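HMG-CoA Lyase (Bacillus subtilis subsp. subtilis, PDB 1YDO) is an HMG-CoA lyase of the HMGL-like family, built on a TIM barrel of parallel strands surrounded by helices. Local coordinates at residues A[31-36]-A[278-283]; A[38-43]-A[271-276]; A[22-27]-A[59-64]. One frame throughout, in Å; residues are numbered along the deposited sequence.

Contact 1 (A[31-36]-A[278-283]); sequences ITWINQ and KWIEEK
Trp33 and Gln36 of helix 27-38 meet Trp279 and Ile280 of helix 270-284 in the helical layer that surrounds the barrel. The segments run nearly antiparallel, at 163°, with axes 10.6 Å apart. Trp33 has CG anti to the backbone N (chi1 -177°), and its indole receives Ile280 over one face: CG2 stands 3.6 Å from the centroid of the five-membered ring, a CH-pi contact close to the ring normal. The indole N-H goes elsewhere, to the carbonyl O of Ala276, one turn earlier on the same partner helix. In TIM-barrel terms, helix 27-38 leads from the loops after strand 8-11 into strand 44-49, and helix 270-284, from the far end of the chain, packs beside it. Trp279 lies almost parallel to Trp33, planes 10° apart, but is slid along so that the rings barely overlap; Trp33 CB instead touches Trp279 CZ3 at 3.7 Å. Over one face of Trp279 comes the amide of Gln36, nearly perpendicular to the ring, with NE2 3.2 Å above the plane and toward the rim. That NE2 also makes a weak bond to Thr32 O. Lys283 CD lies over the rim of the opposite face, 4.0 Å above the plane.

Contact 2 (A[38-43]-A[271-276]); sequences SRTGLS and EKLLSA
Lys272, on helix 270-284, reaches across to Arg39 and Thr40, in the loop that leaves helix 27-38. Its CB points at the loop and lies 3.7 Å from Thr40 OG1. CG sits anti to the carbonyl carbon (chi1 -63°), and from there the chain runs out fully extended beside the loop. CD passes 3.4 Å from the carbonyl O of Arg39, the residue at which the chain first departs from helical backbone angles. CE carries the chain past that carbonyl, and the terminal NZ ends 3.8 Å from the same Arg39 O, too long to count as a bond. The Arg39 side chain leads away from the helix, and its NH1 forms salt bridges with Asp70 and Glu72.

Thr40 comes nearest in backbone terms, its CA 5.6 Å from that of Lys272. Its OG1 is anti to the backbone N and approaches Leu273 N to 3.3 Å, but at a poor angle, so no hydrogen bond results. Further in, Leu42 CD1 and Leu273 CD1 meet at 4.3 Å; Leu42 also touches Ile9 of strand 8-11, while Leu273 packs on helix 252-261. Thr40 has a backbone bond to Lys269, just ahead of the helical segment. With no hydrogen bond or salt bridge across the two segments, the loop between helix 27-38 and strand 44-49 meets this helix by van der Waals packing, with Thr40, the lysine chain and Leu273 supplying most of the surface.

Contact 3 (A[22-27]-A[59-64]); sequences PVWIAT and LRDAID
Stacking comes first: the guanidinium of Arg60 lies flat on the indole of Trp24, with the planes 11° apart and the centres separated by 4.1 Å. NH2 is the atom that reaches over the ring, 3.4 Å above its plane and toward the rim, closest to CE2 and NE1. The arrangement is therefore an off-centre cation-pi contact, with CZ 30° from the normal of the five-membered ring. From CG to NE the arginine chain is extended, and the two side chains cross at about a right angle, while their flat groups stay nearly parallel. The opposite face of Trp24 rests on Ala26 CA, 3.5 Å from the plane, so the ring is held between its own loop and the arginine.

Charge governs the second group. Asp61 points toward the 22-27 segment from its CA, OD1 ends beside Thr27 CA and CB, and the same OD1 forms a salt bridge with Lys30 of helix 27-38. That Lys30 NZ also bonds to the carbonyl O of Ile25, joining the loop before the helix to the aspartate. A carboxylate buried here, near the first turn of helix 27-38, would probably be stabilised as an anion by the lysine and by the helix N-terminus.

Plain packing makes up the rest. Asp61 CB lies 3.6 Å from Thr27 OG1, and Asp64 CB approaches that same OG1 at 4.2 Å.

Ala26 and Asp61 occupy the N-cap positions of helices 27-38 and 62-68, although the Asp61 side chain makes no capping bond. The contact thus pairs two successive beta-alpha connections, those after strands 8-11 and 44-49, at the C-terminal strand ends of a TIM barrel.

How the contacts relate
Helix 27-38 runs through the whole set: contact 3 meets its N-terminal start, contact 1 its middle, and contact 2 the loop that follows it. Contacts 1 and 2 also share helix 270-284; their centres are 11 Å apart, and Gln36 of one packs on Ala276 of the other. Contact 2 is the buried one of the three. Contacts 1 and 3 are each partly buried, and they touch where Ile25 CD1 meets Lys283 O. The chemistry changes along the way, from aromatic and CH-pi packing between helices in contact 1, through packing with no hydrogen bond or salt bridge across the segments in contact 2, to cation-pi stacking and a buried carboxylate where helices begin in contact 3.

Contact 1 (A[31-36]-A[278-283])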
loop_
_atom_site.group_PDB
_atom_site.type_symbol
_atom_site.label_atom_id
_atom_site.label_comp_id
_atom_site.label_asym_id
_atom_site.label_seq_id
_atom_site.Cartn_x
_atom_site.Cartn_y
_atom_site.Cartn_z
ATOM N N ILE A 31 20.625 -19.792 -5.405
ATOM C CA ILE A 31 21.152 -19.627 -6.750
ATOM C C ILE A 31 20.044 -19.766 -7.781
ATOM O O ILE A 31 19.866 -18.901 -8.641
ATOM C CB ILE A 31 22.224 -20.673 -7.043
ATOM C CG1 ILE A 31 23.336 -20.551 -6.005
ATOM C CG2 ILE A 31 22.781 -20.474 -8.453
ATOM C CD1 ILE A 31 24.357 -21.640 -6.091
ATOM N N THR A 32 19.292 -20.852 -7.689
ATOM C CA THR A 32 18.218 -21.087 -8.633
ATOM C C THR A 32 17.253 -19.905 -8.705
ATOM O O THR A 32 16.764 -19.563 -9.786
ATOM C CB THR A 32 17.426 -22.319 -8.250
ATOM O OG1 THR A 32 18.323 -23.387 -7.911
ATOM C CG2 THR A 32 16.560 -22.733 -9.405
ATOM N N TRP A 33 16.982 -19.283 -7.555
ATOM C CA TRP A 33 16.059 -18.143 -7.484
ATOM C C TRP A 33 16.659 -16.856 -8.015
ATOM O O TRP A 33 15.969 -16.060 -8.661
ATOM C CB TRP A 33 15.600 -17.910 -6.048
ATOM C CG TRP A 33 14.614 -16.816 -5.911
ATOM C CD1 TRP A 33 13.447 -16.677 -6.590
ATOM C CD2 TRP A 33 14.672 -15.734 -4.983
ATOM N NE1 TRP A 33 12.765 -15.570 -6.139
ATOM C CE2 TRP A 33 13.502 -14.973 -5.157
ATOM C CE3 TRP A 33 15.605 -15.332 -4.023
ATOM C CZ2 TRP A 33 13.235 -13.837 -4.399
ATOM C CZ3 TRP A 33 15.336 -14.197 -3.263
ATOM C CH2 TRP A 33 14.164 -13.464 -3.460
ATOM N N ILE A 34 17.939 -16.649 -7.716
ATOM C CA ILE A 34 18.651 -15.459 -8.162
ATOM C C ILE A 34 18.838 -15.527 -9.667
ATOM O O ILE A 34 18.934 -14.495 -10.334
ATOM C CB ILE A 34 20.025 -15.344 -7.471
ATOM C CG1 ILE A 34 19.828 -15.177 -5.957
ATOM C CG2 ILE A 34 20.801 -14.152 -8.023
ATOM C CD1 ILE A 34 21.112 -14.960 -5.174
ATOM N N ASN A 35 18.877 -16.747 -10.198
ATOM C CA ASN A 35 19.020 -16.935 -11.631
ATOM C C ASN A 35 17.777 -16.402 -12.313
ATOM O O ASN A 35 17.861 -15.645 -13.275
ATOM C CB ASN A 35 19.218 -18.410 -11.952
ATOM C CG ASN A 35 20.636 -18.865 -11.695
ATOM O OD1 ASN A 35 20.918 -20.062 -11.720
ATOM N ND2 ASN A 35 21.545 -17.909 -11.457
ATOM N N GLN A 36 16.624 -16.795 -11.794
ATOM C CA GLN A 36 15.363 -16.326 -12.334
ATOM C C GLN A 36 15.403 -14.797 -12.342
ATOM O O GLN A 36 15.193 -14.147 -13.368
ATOM C CB GLN A 36 14.216 -16.812 -11.455
ATOM C CG GLN A 36 14.219 -18.312 -11.224
ATOM C CD GLN A 36 13.087 -18.763 -10.316
ATOM O OE1 GLN A 36 11.965 -18.252 -10.401
ATOM N NE2 GLN A 36 13.367 -19.738 -9.456
ATOM N N LYS A 278 6.517 -16.154 -6.704
ATOM C CA LYS A 278 5.781 -17.346 -6.304
ATOM C C LYS A 278 6.732 -18.474 -5.941
ATOM O O LYS A 278 6.502 -19.204 -4.984
ATOM C CB LYS A 278 4.858 -17.795 -7.432
ATOM C CG LYS A 278 3.976 -18.967 -7.070
ATOM C CD LYS A 278 3.103 -19.372 -8.248
ATOM C CE LYS A 278 2.288 -20.620 -7.922
ATOM N NZ LYS A 278 1.451 -21.077 -9.074
ATOM N N TRP A 279 7.811 -18.601 -6.702
ATOM C CA TRP A 279 8.776 -19.650 -6.461
ATOM C C TRP A 279 9.227 -19.692 -5.013
ATOM O O TRP A 279 8.956 -20.664 -4.318
ATOM C CB TRP A 279 9.982 -19.466 -7.364
ATOM C CG TRP A 279 10.755 -20.717 -7.547
ATOM C CD1 TRP A 279 10.449 -21.747 -8.378
ATOM C CD2 TRP A 279 11.945 -21.097 -6.854
ATOM N NE1 TRP A 279 11.371 -22.750 -8.247
ATOM C CE2 TRP A 279 12.303 -22.380 -7.316
ATOM C CE3 TRP A 279 12.743 -20.479 -5.882
ATOM C CZ2 TRP A 279 13.433 -23.064 -6.839
ATOM C CZ3 TRP A 279 13.864 -21.159 -5.406
ATOM C CH2 TRP A 279 14.197 -22.438 -5.886
ATOM N N ILE A 280 9.928 -18.653 -4.565
ATOM C CA ILE A 280 10.409 -18.575 -3.180
ATOM C C ILE A 280 9.280 -18.721 -2.175
ATOM O O ILE A 280 9.463 -19.311 -1.120
ATOM C CB ILE A 280 11.059 -17.246 -2.878
ATOM C CG1 ILE A 280 10.655 -16.257 -3.955
ATOM C CG2 ILE A 280 12.561 -17.413 -2.722
ATOM C CD1 ILE A 280 10.458 -14.869 -3.446
ATOM N N GLU A 281 8.120 -18.156 -2.490
ATOM C CA GLU A 281 6.995 -18.261 -1.588
ATOM C C GLU A 281 6.746 -19.733 -1.293
ATOM O O GLU A 281 6.437 -20.110 -0.163
ATOM C CB GLU A 281 5.744 -17.652 -2.202
ATOM C CG GLU A 281 4.763 -17.143 -1.168
ATOM C CD GLU A 281 3.350 -17.070 -1.687
ATOM O OE1 GLU A 281 2.534 -16.356 -1.059
ATOM O OE2 GLU A 281 3.055 -17.734 -2.708
ATOM N N GLU A 282 6.882 -20.567 -2.319
ATOM C CA GLU A 282 6.676 -21.996 -2.156
ATOM C C GLU A 282 7.822 -22.601 -1.377
ATOM O O GLU A 282 7.613 -23.498 -0.576
ATOM C CB GLU A 282 6.534 -22.672 -3.525
ATOM C CG GLU A 282 5.211 -22.351 -4.209
ATOM C CD GLU A 282 5.178 -22.708 -5.689
ATOM O OE1 GLU A 282 4.100 -22.536 -6.307
ATOM O OE2 GLU A 282 6.219 -23.147 -6.234
ATOM N N LYS A 283 9.032 -22.111 -1.604
ATOM C CA LYS A 283 10.170 -22.642 -0.880
ATOM C C LYS A 283 10.093 -22.134 0.549
ATOM O O LYS A 283 10.691 -22.705 1.457
ATOM C CB LYS A 283 11.485 -22.193 -1.519
ATOM C CG LYS A 283 12.261 -23.314 -2.186
ATOM C CD LYS A 283 11.461 -23.928 -3.318
ATOM C CE LYS A 283 12.165 -25.128 -3.927
ATOM N NZ LYS A 283 11.323 -25.785 -4.977
#

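Contact 2 (A[38-43]-A[271-276])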
loop_
_atom_site.group_PDB
_atom_site.type_symbol
_atom_site.label_atom_id
_atom_site.label_comp_id
_atom_site.label_asym_id
_atom_site.label_seq_id
_atom_site.Cartn_x
_atom_site.Cartn_y
_atom_site.Cartn_z
ATOM N N SER A 38 17.875 -12.655 -12.281
ATOM C CA SER A 38 18.823 -12.136 -13.273
ATOM C C SER A 38 18.171 -11.965 -14.635
ATOM O O SER A 38 18.359 -10.947 -15.293
ATOM C CB SER A 38 20.016 -13.079 -13.423
ATOM O OG SER A 38 20.723 -13.228 -12.203
ATOM N N ARG A 39 17.416 -12.960 -15.072
ATOM C CA ARG A 39 16.766 -12.847 -16.365
ATOM C C ARG A 39 15.309 -12.455 -16.201
ATOM O O ARG A 39 14.409 -13.069 -16.767
ATOM C CB ARG A 39 16.893 -14.160 -17.150
ATOM C CG ARG A 39 16.270 -15.379 -16.510
ATOM C CD ARG A 39 16.567 -16.618 -17.364
ATOM N NE ARG A 39 17.990 -16.976 -17.348
ATOM C CZ ARG A 39 18.581 -17.698 -16.397
ATOM N NH1 ARG A 39 19.880 -17.957 -16.478
ATOM N NH2 ARG A 39 17.875 -18.183 -15.376
ATOM N N THR A 40 15.090 -11.408 -15.422
ATOM C CA THR A 40 13.751 -10.925 -15.169
ATOM C C THR A 40 13.582 -9.534 -15.783
ATOM O O THR A 40 12.477 -9.105 -16.130
ATOM C CB THR A 40 13.498 -10.870 -13.661
ATOM O OG1 THR A 40 12.095 -10.970 -13.414
ATOM C CG2 THR A 40 14.021 -9.570 -13.077
ATOM N N GLY A 41 14.697 -8.839 -15.942
ATOM C CA GLY A 41 14.650 -7.514 -16.517
ATOM C C GLY A 41 15.331 -6.565 -15.562
ATOM O O GLY A 41 15.801 -5.497 -15.946
ATOM N N LEU A 42 15.375 -6.956 -14.297
ATOM C CA LEU A 42 16.036 -6.137 -13.292
ATOM C C LEU A 42 17.484 -5.938 -13.747
ATOM O O LEU A 42 18.054 -6.807 -14.397
ATOM C CB LEU A 42 16.003 -6.852 -11.937
ATOM C CG LEU A 42 14.685 -6.845 -11.168
ATOM C CD1 LEU A 42 14.713 -7.901 -10.094
ATOM C CD2 LEU A 42 14.459 -5.465 -10.562
ATOM N N SER A 43 18.072 -4.798 -13.402
ATOM C CA SER A 43 19.445 -4.495 -13.785
ATOM C C SER A 43 20.351 -4.348 -12.564
ATOM O O SER A 43 21.484 -3.891 -12.685
ATOM C CB SER A 43 19.496 -3.194 -14.582
ATOM O OG SER A 43 19.235 -2.092 -13.753
ATOM N N GLU A 271 5.612 -10.094 -15.392
ATOM C CA GLU A 271 5.199 -11.485 -15.503
ATOM C C GLU A 271 6.286 -12.394 -14.926
ATOM O O GLU A 271 6.041 -13.190 -14.012
ATOM C CB GLU A 271 4.939 -11.823 -16.976
ATOM C CG GLU A 271 4.313 -13.195 -17.225
ATOM C CD GLU A 271 5.346 -14.280 -17.531
ATOM O OE1 GLU A 271 4.959 -15.475 -17.625
ATOM O OE2 GLU A 271 6.542 -13.932 -17.687
ATOM N N LYS A 272 7.496 -12.261 -15.450
ATOM C CA LYS A 272 8.604 -13.072 -14.975
ATOM C C LYS A 272 8.829 -12.883 -13.481
ATOM O O LYS A 272 8.955 -13.863 -12.745
ATOM C CB LYS A 272 9.883 -12.717 -15.738
ATOM C CG LYS A 272 9.812 -12.999 -17.240
ATOM C CD LYS A 272 11.177 -12.821 -17.913
ATOM C CE LYS A 272 11.122 -13.130 -19.410
ATOM N NZ LYS A 272 12.474 -13.113 -20.052
ATOM N N LEU A 273 8.872 -11.627 -13.038
ATOM C CA LEU A 273 9.100 -11.313 -11.623
ATOM C C LEU A 273 8.088 -12.045 -10.747
ATOM O O LEU A 273 8.456 -12.718 -9.786
ATOM C CB LEU A 273 8.976 -9.807 -11.388
ATOM C CG LEU A 273 9.350 -9.312 -9.996
ATOM C CD1 LEU A 273 10.819 -9.573 -9.758
ATOM C CD2 LEU A 273 9.056 -7.834 -9.875
ATOM N N LEU A 274 6.815 -11.899 -11.095
ATOM C CA LEU A 274 5.741 -12.531 -10.362
ATOM C C LEU A 274 5.995 -14.021 -10.246
ATOM O O LEU A 274 5.847 -14.616 -9.174
ATOM C CB LEU A 274 4.418 -12.277 -11.070
ATOM C CG LEU A 274 3.845 -10.886 -10.842
ATOM C CD1 LEU A 274 2.968 -10.491 -12.007
ATOM C CD2 LEU A 274 3.053 -10.868 -9.546
ATOM N N SER A 275 6.385 -14.629 -11.357
ATOM C CA SER A 275 6.667 -16.052 -11.368
ATOM C C SER A 275 7.770 -16.329 -10.348
ATOM O O SER A 275 7.686 -17.267 -9.559
ATOM C CB SER A 275 7.103 -16.483 -12.776
ATOM O OG SER A 275 7.268 -17.890 -12.852
ATOM N N ALA A 276 8.792 -15.489 -10.354
ATOM C CA ALA A 276 9.899 -15.663 -9.433
ATOM C C ALA A 276 9.461 -15.509 -7.988
ATOM O O ALA A 276 9.949 -16.227 -7.116
ATOM C CB ALA A 276 10.994 -14.676 -9.741
#

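Contact 3 (A[22-27]-A[59-64])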
loop_
_atom_site.group_PDB
_atom_site.type_symbol
_atom_site.label_atom_id
_atom_site.label_comp_id
_atom_site.label_asym_id
_atom_site.label_seq_id
_atom_site.Cartn_x
_atom_site.Cartn_y
_atom_site.Cartn_z
ATOM N N PRO A 22 13.114 -16.088 9.133
ATOM C CA PRO A 22 13.493 -17.134 10.086
ATOM C C PRO A 22 13.472 -18.520 9.459
ATOM O O PRO A 22 13.014 -19.491 10.065
ATOM C CB PRO A 22 12.467 -16.964 11.198
ATOM C CG PRO A 22 11.261 -16.488 10.462
ATOM C CD PRO A 22 11.827 -15.478 9.505
ATOM N N VAL A 23 13.967 -18.608 8.234
ATOM C CA VAL A 23 14.005 -19.881 7.539
ATOM C C VAL A 23 15.236 -19.962 6.671
ATOM O O VAL A 23 15.590 -18.997 6.004
ATOM C CB VAL A 23 12.784 -20.063 6.647
ATOM C CG1 VAL A 23 12.873 -21.413 5.938
ATOM C CG2 VAL A 23 11.504 -19.961 7.483
ATOM N N TRP A 24 15.892 -21.114 6.665
ATOM C CA TRP A 24 17.084 -21.239 5.850
ATOM C C TRP A 24 16.774 -21.799 4.465
ATOM O O TRP A 24 16.186 -22.870 4.325
ATOM C CB TRP A 24 18.131 -22.113 6.545
ATOM C CG TRP A 24 19.441 -22.165 5.794
ATOM C CD1 TRP A 24 20.365 -21.161 5.664
ATOM C CD2 TRP A 24 19.941 -23.270 5.029
ATOM N NE1 TRP A 24 21.410 -21.579 4.858
ATOM C CE2 TRP A 24 21.170 -22.864 4.454
ATOM C CE3 TRP A 24 19.464 -24.561 4.767
ATOM C CZ2 TRP A 24 21.930 -23.707 3.640
ATOM C CZ3 TRP A 24 20.220 -25.402 3.957
ATOM C CH2 TRP A 24 21.441 -24.967 3.398
ATOM N N ILE A 25 17.162 -21.049 3.444
ATOM C CA ILE A 25 16.960 -21.471 2.075
ATOM C C ILE A 25 18.224 -22.177 1.623
ATOM O O ILE A 25 19.318 -21.618 1.702
ATOM C CB ILE A 25 16.717 -20.271 1.144
ATOM C CG1 ILE A 25 15.433 -19.551 1.555
ATOM C CG2 ILE A 25 16.673 -20.742 -0.316
ATOM C CD1 ILE A 25 14.197 -20.408 1.419
ATOM N N ALA A 26 18.072 -23.405 1.152
ATOM C CA ALA A 26 19.217 -24.166 0.696
ATOM C C ALA A 26 20.080 -23.293 -0.192
ATOM O O ALA A 26 19.575 -22.574 -1.054
ATOM C CB ALA A 26 18.760 -25.383 -0.062
ATOM N N THR A 27 21.386 -23.369 0.035
ATOM C CA THR A 27 22.353 -22.603 -0.720
ATOM C C THR A 27 22.072 -22.729 -2.214
ATOM O O THR A 27 22.126 -21.739 -2.938
ATOM C CB THR A 27 23.782 -23.077 -0.382
ATOM O OG1 THR A 27 24.740 -22.375 -1.183
ATOM C CG2 THR A 27 23.906 -24.581 -0.610
ATOM N N LEU A 59 22.591 -16.277 5.715
ATOM C CA LEU A 59 23.355 -16.004 4.518
ATOM C C LEU A 59 24.821 -16.377 4.709
ATOM O O LEU A 59 25.715 -15.659 4.273
ATOM C CB LEU A 59 23.213 -14.523 4.152
ATOM C CG LEU A 59 21.826 -14.044 3.693
ATOM C CD1 LEU A 59 21.840 -12.523 3.522
ATOM C CD2 LEU A 59 21.451 -14.721 2.377
ATOM N N ARG A 60 25.065 -17.506 5.364
ATOM C CA ARG A 60 26.434 -17.949 5.589
ATOM C C ARG A 60 27.086 -18.431 4.304
ATOM O O ARG A 60 28.308 -18.572 4.234
ATOM C CB ARG A 60 26.472 -19.056 6.645
ATOM C CG ARG A 60 25.413 -20.125 6.490
ATOM C CD ARG A 60 25.342 -20.979 7.753
ATOM N NE ARG A 60 24.152 -21.845 7.812
ATOM C CZ ARG A 60 23.990 -22.988 7.137
ATOM N NH1 ARG A 60 24.945 -23.434 6.329
ATOM N NH2 ARG A 60 22.865 -23.688 7.274
ATOM N N ASP A 61 26.265 -18.660 3.283
ATOM C CA ASP A 61 26.761 -19.137 1.997
ATOM C C ASP A 61 27.018 -18.019 1.009
ATOM O O ASP A 61 26.956 -18.225 -0.201
ATOM C CB ASP A 61 25.774 -20.152 1.396
ATOM C CG ASP A 61 24.350 -19.620 1.311
ATOM O OD1 ASP A 61 23.447 -20.433 1.019
ATOM O OD2 ASP A 61 24.139 -18.405 1.528
ATOM N N ALA A 62 27.333 -16.840 1.528
ATOM C CA ALA A 62 27.582 -15.689 0.669
ATOM C C ALA A 62 28.601 -15.970 -0.435
ATOM O O ALA A 62 28.292 -15.841 -1.621
ATOM C CB ALA A 62 28.043 -14.498 1.509
ATOM N N ILE A 63 29.819 -16.337 -0.044
ATOM C CA ILE A 63 30.875 -16.607 -1.011
ATOM C C ILE A 63 30.498 -17.707 -2.009
ATOM O O ILE A 63 30.890 -17.656 -3.175
ATOM C CB ILE A 63 32.195 -16.988 -0.302
ATOM C CG1 ILE A 63 31.919 -17.908 0.895
ATOM C CG2 ILE A 63 32.931 -15.733 0.120
ATOM C CD1 ILE A 63 31.276 -17.224 2.104
ATOM N N ASP A 64 29.736 -18.690 -1.543
ATOM C CA ASP A 64 29.303 -19.787 -2.396
ATOM C C ASP A 64 28.272 -19.323 -3.433
ATOM O O ASP A 64 28.363 -19.655 -4.626
ATOM C CB ASP A 64 28.703 -20.920 -1.551
ATOM C CG ASP A 64 29.746 -21.651 -0.710
ATOM O OD1 ASP A 64 30.689 -22.237 -1.285
ATOM O OD2 ASP A 64 29.623 -21.639 0.533
#